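Local atomic coordinates of Can2 (Sulfobacillus thermosulfidooxidans, PDB entry 7BDV), a protein that binds the second messenger cyclic tetra-adenylate and acts as a dual-specificity nuclease that potentiates type III CRISPR defence. Residues Thr166-Val170 with Lys212-Ile216; Gln184-Leu188 with Thr200-Leu206. One frame throughout, in Å; residues are numbered along the deposited sequence.

Interaction 1: Thr166-Val170 with Lys212-Ile216; sequences TWREV and KANLI
Trp-167 meets the 212-216 turn in two ways at once, a worked example of how an indole can use its rim for polarity and its face for packing. At the rim, NE1 gives a hydrogen bond to the backbone O of Ala-213, 3.0 Å away and close to the ring plane. The bond is noticeably bent, with an N-H...O angle of 138°, and NE1 stands tilted from the carbonyl plane. Over one face lies the methyl CD2 of Leu-215, a CH-pi contact 3.6 Å from the centroid of the six-membered ring and only 17° off its normal. The leucine fork divides the work: while CD2 covers the indole, CD1 reaches tip to tip toward Val-170, 3.8 Å from its CG1. With CG1 of the valine anti to the backbone N (chi1 -178°), its CG2 falls anti to the carbonyl carbon and presses on Ala-213 CB at 3.5 Å, a tight fit.

The accepting carbonyl sits where helix 205-212 gives way to a Schellman motif, with Asn-214 in positive phi, and the chain then turns toward strand 216-218. Helix 231-254 adds to the packing: Phe-236 meets the indole with its ring inclined, and Ala-233 touches both Trp-167 and Leu-215. The contact joins the start of helix 168-176 to the loop that leads from helix 205-212 into strand 216-218, about 36 Å at nearest atoms from the bound nucleic acid. Chemically, the bent bond directs the NE1 edge to the turn and the methyl covers one face; together they restrict the rotation of the ring, with helix 231-254 contributing.

Interaction 2: Gln184-Leu188 with Thr200-Leu206; sequences QLGRL and TLQTGEL
With chi1, chi2 and chi3 all near 180°, Arg-187 runs straight out from its helix, and a turn of -91° at chi4 then swings the guanidinium across Thr-200. Both terminal nitrogens converge on a single atom, the backbone O of Thr-200. NH1 makes the shorter and straighter bond, 2.9 Å with an N-H...O angle of 154°; NH2 lies 3.1 Å from the same oxygen, above the carbonyl plane and on the same face of it as NH1. The grip is end-on, through NH1 and NH2, and the oxygen stays close to the guanidinium plane. Thr-200 OG1 lies 3.1 Å from Arg-187 NH2.

These segments belong to two consecutive helices and the loop that joins them: helix 182-193 and helix 205-212, with Gly-204 at the N-cap position of the second. Beside the polar grip, leucines from the first helix, the loop and the start of helix 205-212 pack together. Leu-201 and Leu-188 cross at about a right angle, with Leu-188 CD2 3.9 Å from Leu-201 CD1. Further along, Leu-206 extends CG anti to the backbone N and brings CD2 to 3.4 Å from Gln-184 CB, and more loosely against Leu-185 and Leu-188. Phe-174 of helix 168-176 touches Leu-185 and Leu-206, and from helix 231-254 Ile-237 packs on Leu-188 and Trp-241 on Leu-185.

Following the chain from the N terminus, interaction 1 begins at residues 166-170, at the start of helix 168-176. Helix 182-193 follows, and its residues 184-188 are met by 200-206 just 12 residues on, closing the short loop of interaction 2. The chain then runs down helix 205-212 and returns to Trp-167 through 212-216, closing the longer loop, within which the shorter one lies whole. The two centres are 14 Å apart, and the contacts touch where Ile-216 CD1 meets Leu-201 CD2 at 3.7 Å. Between them they tie three successive helices together, alongside helix 231-254.

Interaction 1: Thr166-Val170 with Lys212-Ile216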
ATOM      1  N   THR A 166      -2.884  39.297   9.790  1.00103.24           N
ATOM      2  CA  THR A 166      -1.558  39.972   9.648  1.00 94.86           C
ATOM      3  C   THR A 166      -0.469  38.948   9.256  1.00 94.11           C
ATOM      4  O   THR A 166       0.501  39.356   8.595  1.00 94.42           O
ATOM      5  CB  THR A 166      -1.181  40.703  10.947  1.00 90.32           C
ATOM      6  N   TRP A 167      -0.667  37.654   9.544  1.00 75.67           N
ATOM      7  CA  TRP A 167       0.387  36.639   9.794  1.00 59.34           C
ATOM      8  C   TRP A 167       1.006  36.064   8.538  1.00 49.80           C
ATOM      9  O   TRP A 167       1.939  35.283   8.730  1.00 39.95           O
ATOM     10  CB  TRP A 167      -0.173  35.478  10.611  1.00 58.05           C
ATOM     11  CG  TRP A 167      -0.743  35.908  11.924  1.00 57.77           C
ATOM     12  CD1 TRP A 167      -0.474  37.065  12.593  1.00 57.95           C
ATOM     13  CD2 TRP A 167      -1.703  35.196  12.713  1.00 52.49           C
ATOM     14  NE1 TRP A 167      -1.175  37.102  13.765  1.00 57.93           N
ATOM     15  CE2 TRP A 167      -1.940  35.974  13.865  1.00 57.16           C
ATOM     16  CE3 TRP A 167      -2.347  33.965  12.579  1.00 53.75           C
ATOM     17  CZ2 TRP A 167      -2.811  35.567  14.872  1.00 57.56           C
ATOM     18  CZ3 TRP A 167      -3.215  33.570  13.566  1.00 50.21           C
ATOM     19  CH2 TRP A 167      -3.445  34.361  14.694  1.00 53.24           C
ATOM     20  N   ARG A 168       0.535  36.419   7.342  1.00 45.12           N
ATOM     21  CA  ARG A 168       1.147  36.007   6.053  1.00 46.62           C
ATOM     22  C   ARG A 168       2.633  36.419   6.018  1.00 45.73           C
ATOM     23  O   ARG A 168       3.468  35.607   5.525  1.00 43.27           O
ATOM     24  CB  ARG A 168       0.369  36.615   4.880  1.00 47.84           C
ATOM     25  N   GLU A 169       2.959  37.615   6.509  1.00 41.79           N
ATOM     26  CA  GLU A 169       4.358  38.126   6.568  1.00 45.16           C
ATOM     27  C   GLU A 169       5.200  37.180   7.428  1.00 47.73           C
ATOM     28  O   GLU A 169       6.349  36.919   7.035  1.00 50.30           O
ATOM     29  CB  GLU A 169       4.416  39.546   7.133  1.00 48.19           C
ATOM     30  N   VAL A 170       4.649  36.697   8.544  1.00 47.41           N
ATOM     31  CA  VAL A 170       5.358  35.812   9.516  1.00 50.23           C
ATOM     32  C   VAL A 170       5.640  34.473   8.829  1.00 55.33           C
ATOM     33  O   VAL A 170       6.786  33.987   8.920  1.00 54.09           O
ATOM     34  CB  VAL A 170       4.555  35.629  10.819  1.00 47.12           C
ATOM     35  CG1 VAL A 170       5.311  34.761  11.812  1.00 50.98           C
ATOM     36  CG2 VAL A 170       4.215  36.961  11.459  1.00 48.37           C
ATOM     37  N   LYS A 212       5.200  41.706  17.542  1.00 55.54           N
ATOM     38  CA  LYS A 212       4.725  42.682  16.510  1.00 50.81           C
ATOM     39  C   LYS A 212       3.544  42.100  15.732  1.00 51.00           C
ATOM     40  O   LYS A 212       2.604  42.864  15.437  1.00 50.85           O
ATOM     41  CB  LYS A 212       5.841  43.055  15.528  1.00 49.71           C
ATOM     42  N   ALA A 213       3.581  40.802  15.413  1.00 43.52           N
ATOM     43  CA  ALA A 213       2.507  40.081  14.686  1.00 45.05           C
ATOM     44  C   ALA A 213       1.304  39.837  15.601  1.00 46.54           C
ATOM     45  O   ALA A 213       0.265  39.424  15.077  1.00 47.68           O
ATOM     46  CB  ALA A 213       3.028  38.780  14.146  1.00 46.91           C
ATOM     47  N   ASN A 214       1.459  40.027  16.922  1.00 51.34           N
ATOM     48  CA  ASN A 214       0.410  39.746  17.938  1.00 48.90           C
ATOM     49  C   ASN A 214       0.091  38.240  17.928  1.00 42.88           C
ATOM     50  O   ASN A 214      -1.099  37.875  17.999  1.00 47.32           O
ATOM     51  CB  ASN A 214      -0.838  40.613  17.706  1.00 54.95           C
ATOM     52  CG  ASN A 214      -1.854  40.460  18.819  1.00 61.72           C
ATOM     53  OD1 ASN A 214      -1.509  40.599  19.994  1.00 63.81           O
ATOM     54  ND2 ASN A 214      -3.094  40.137  18.467  1.00 66.89           N
ATOM     55  N   LEU A 215       1.115  37.388  17.856  1.00 41.66           N
ATOM     56  CA  LEU A 215       0.978  35.912  17.973  1.00 39.38           C
ATOM     57  C   LEU A 215       1.186  35.490  19.430  1.00 38.94           C
ATOM     58  O   LEU A 215       0.539  34.516  19.867  1.00 41.30           O
ATOM     59  CB  LEU A 215       2.019  35.239  17.060  1.00 35.75           C
ATOM     60  CG  LEU A 215       1.642  35.136  15.594  1.00 32.61           C
ATOM     61  CD1 LEU A 215       2.845  34.767  14.739  1.00 33.73           C
ATOM     62  CD2 LEU A 215       0.522  34.136  15.374  1.00 31.50           C
ATOM     63  N   ILE A 216       2.109  36.163  20.122  1.00 40.92           N
ATOM     64  CA  ILE A 216       2.350  36.036  21.582  1.00 41.10           C
ATOM     65  C   ILE A 216       2.122  37.401  22.235  1.00 42.83           C
ATOM     66  O   ILE A 216       2.276  38.421  21.555  1.00 44.09           O
ATOM     67  CB  ILE A 216       3.756  35.492  21.876  1.00 40.14           C
ATOM     68  CG1 ILE A 216       4.853  36.515  21.546  1.00 40.51           C
ATOM     69  CG2 ILE A 216       3.962  34.160  21.159  1.00 41.21           C
ATOM     70  CD1 ILE A 216       6.254  36.076  21.957  1.00 38.75           C
TER

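Interaction 2: Gln184-Leu188 with Thr200-Leu206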
ATOM      1  N   GLN A 184      14.180  27.035  17.531  1.00 40.67           N
ATOM      2  CA  GLN A 184      13.238  27.942  18.224  1.00 43.42           C
ATOM      3  C   GLN A 184      11.820  27.602  17.760  1.00 41.39           C
ATOM      4  O   GLN A 184      10.913  27.504  18.612  1.00 42.58           O
ATOM      5  CB  GLN A 184      13.583  29.412  17.976  1.00 50.45           C
ATOM      6  CG  GLN A 184      14.944  29.847  18.528  1.00 55.99           C
ATOM      7  CD  GLN A 184      16.138  29.678  17.600  1.00 60.81           C
ATOM      8  OE1 GLN A 184      16.206  28.792  16.742  1.00 56.33           O
ATOM      9  NE2 GLN A 184      17.149  30.509  17.806  1.00 66.42           N
ATOM     10  N   LEU A 185      11.637  27.425  16.457  1.00 40.43           N
ATOM     11  CA  LEU A 185      10.311  27.167  15.829  1.00 44.82           C
ATOM     12  C   LEU A 185       9.837  25.757  16.191  1.00 45.97           C
ATOM     13  O   LEU A 185       8.649  25.592  16.491  1.00 44.43           O
ATOM     14  CB  LEU A 185      10.411  27.367  14.316  1.00 42.89           C
ATOM     15  CG  LEU A 185      10.317  28.816  13.850  1.00 48.05           C
ATOM     16  CD1 LEU A 185      10.400  28.900  12.338  1.00 48.57           C
ATOM     17  CD2 LEU A 185       9.036  29.491  14.347  1.00 50.41           C
ATOM     18  N   GLY A 186      10.752  24.783  16.189  1.00 41.11           N
ATOM     19  CA  GLY A 186      10.477  23.406  16.621  1.00 39.61           C
ATOM     20  C   GLY A 186       9.972  23.371  18.043  1.00 41.79           C
ATOM     21  O   GLY A 186       8.912  22.744  18.286  1.00 35.51           O
ATOM     22  N   ARG A 187      10.683  24.054  18.937  1.00 37.23           N
ATOM     23  CA  ARG A 187      10.369  24.179  20.383  1.00 40.11           C
ATOM     24  C   ARG A 187       8.990  24.829  20.545  1.00 37.01           C
ATOM     25  O   ARG A 187       8.209  24.299  21.351  1.00 40.87           O
ATOM     26  CB  ARG A 187      11.465  24.998  21.077  1.00 41.61           C
ATOM     27  CG  ARG A 187      11.250  25.200  22.569  1.00 43.19           C
ATOM     28  CD  ARG A 187      12.361  25.970  23.251  1.00 44.58           C
ATOM     29  NE  ARG A 187      11.911  26.274  24.609  1.00 44.08           N
ATOM     30  CZ  ARG A 187      11.260  27.372  24.973  1.00 42.97           C
ATOM     31  NH1 ARG A 187      11.015  28.335  24.111  1.00 41.78           N
ATOM     32  NH2 ARG A 187      10.861  27.524  26.216  1.00 48.89           N
ATOM     33  N   LEU A 188       8.702  25.926  19.844  1.00 33.24           N
ATOM     34  CA  LEU A 188       7.379  26.597  19.949  1.00 37.08           C
ATOM     35  C   LEU A 188       6.281  25.663  19.431  1.00 33.22           C
ATOM     36  O   LEU A 188       5.201  25.681  20.022  1.00 32.91           O
ATOM     37  CB  LEU A 188       7.405  27.916  19.171  1.00 39.43           C
ATOM     38  CG  LEU A 188       8.289  28.998  19.766  1.00 44.69           C
ATOM     39  CD1 LEU A 188       8.276  30.249  18.884  1.00 48.21           C
ATOM     40  CD2 LEU A 188       7.833  29.337  21.170  1.00 48.30           C
ATOM     41  N   THR A 200       8.659  30.481  28.036  1.00 43.27           N
ATOM     42  CA  THR A 200       9.814  31.399  27.899  1.00 46.97           C
ATOM     43  C   THR A 200      10.246  31.440  26.435  1.00 48.15           C
ATOM     44  O   THR A 200       9.958  30.483  25.687  1.00 58.16           O
ATOM     45  CB  THR A 200      10.992  30.970  28.781  1.00 52.89           C
ATOM     46  OG1 THR A 200      11.387  29.654  28.392  1.00 45.79           O
ATOM     47  CG2 THR A 200      10.659  30.987  30.256  1.00 52.66           C
ATOM     48  N   LEU A 201      10.874  32.548  26.058  1.00 54.09           N
ATOM     49  CA  LEU A 201      11.449  32.785  24.713  1.00 53.17           C
ATOM     50  C   LEU A 201      12.648  33.717  24.870  1.00 49.24           C
ATOM     51  O   LEU A 201      12.450  34.797  25.431  1.00 54.88           O
ATOM     52  CB  LEU A 201      10.350  33.426  23.864  1.00 55.57           C
ATOM     53  CG  LEU A 201      10.494  33.278  22.360  1.00 59.28           C
ATOM     54  CD1 LEU A 201      10.698  31.818  21.994  1.00 55.21           C
ATOM     55  CD2 LEU A 201       9.261  33.856  21.681  1.00 60.39           C
ATOM     56  N   GLN A 202      13.837  33.331  24.405  1.00 53.96           N
ATOM     57  CA  GLN A 202      15.028  34.237  24.381  1.00 53.24           C
ATOM     58  C   GLN A 202      14.626  35.527  23.646  1.00 59.24           C
ATOM     59  O   GLN A 202      13.808  35.447  22.716  1.00 54.32           O
ATOM     60  CB  GLN A 202      16.225  33.585  23.679  1.00 56.58           C
ATOM     61  CG  GLN A 202      16.782  32.352  24.381  1.00 59.49           C
ATOM     62  N   THR A 203      15.160  36.682  24.046  1.00 63.58           N
ATOM     63  CA  THR A 203      15.019  37.968  23.307  1.00 62.82           C
ATOM     64  C   THR A 203      15.781  37.835  21.977  1.00 54.79           C
ATOM     65  O   THR A 203      16.766  37.103  21.965  1.00 53.53           O
ATOM     66  CB  THR A 203      15.445  39.144  24.195  1.00 66.55           C
ATOM     67  OG1 THR A 203      15.372  40.332  23.406  1.00 80.83           O
ATOM     68  CG2 THR A 203      16.824  38.977  24.793  1.00 61.93           C
ATOM     69  N   GLY A 204      15.301  38.462  20.899  1.00 51.81           N
ATOM     70  CA  GLY A 204      15.861  38.290  19.541  1.00 54.82           C
ATOM     71  C   GLY A 204      14.867  38.666  18.463  1.00 51.02           C
ATOM     72  O   GLY A 204      13.738  39.052  18.809  1.00 51.48           O
ATOM     73  N   GLU A 205      15.268  38.541  17.196  1.00 51.43           N
ATOM     74  CA  GLU A 205      14.422  38.808  15.998  1.00 50.95           C
ATOM     75  C   GLU A 205      13.087  38.058  16.119  1.00 47.82           C
ATOM     76  O   GLU A 205      12.037  38.673  15.800  1.00 47.24           O
ATOM     77  CB  GLU A 205      15.129  38.392  14.708  1.00 46.49           C
ATOM     78  N   LEU A 206      13.107  36.794  16.576  1.00 48.59           N
ATOM     79  CA  LEU A 206      11.908  35.913  16.550  1.00 45.23           C
ATOM     80  C   LEU A 206      10.880  36.438  17.560  1.00 43.34           C
ATOM     81  O   LEU A 206       9.689  36.535  17.193  1.00 45.42           O
ATOM     82  CB  LEU A 206      12.300  34.459  16.822  1.00 45.28           C
ATOM     83  CG  LEU A 206      11.148  33.450  16.761  1.00 43.80           C
ATOM     84  CD1 LEU A 206      10.346  33.601  15.473  1.00 44.15           C
ATOM     85  CD2 LEU A 206      11.657  32.029  16.877  1.00 45.82           C
TER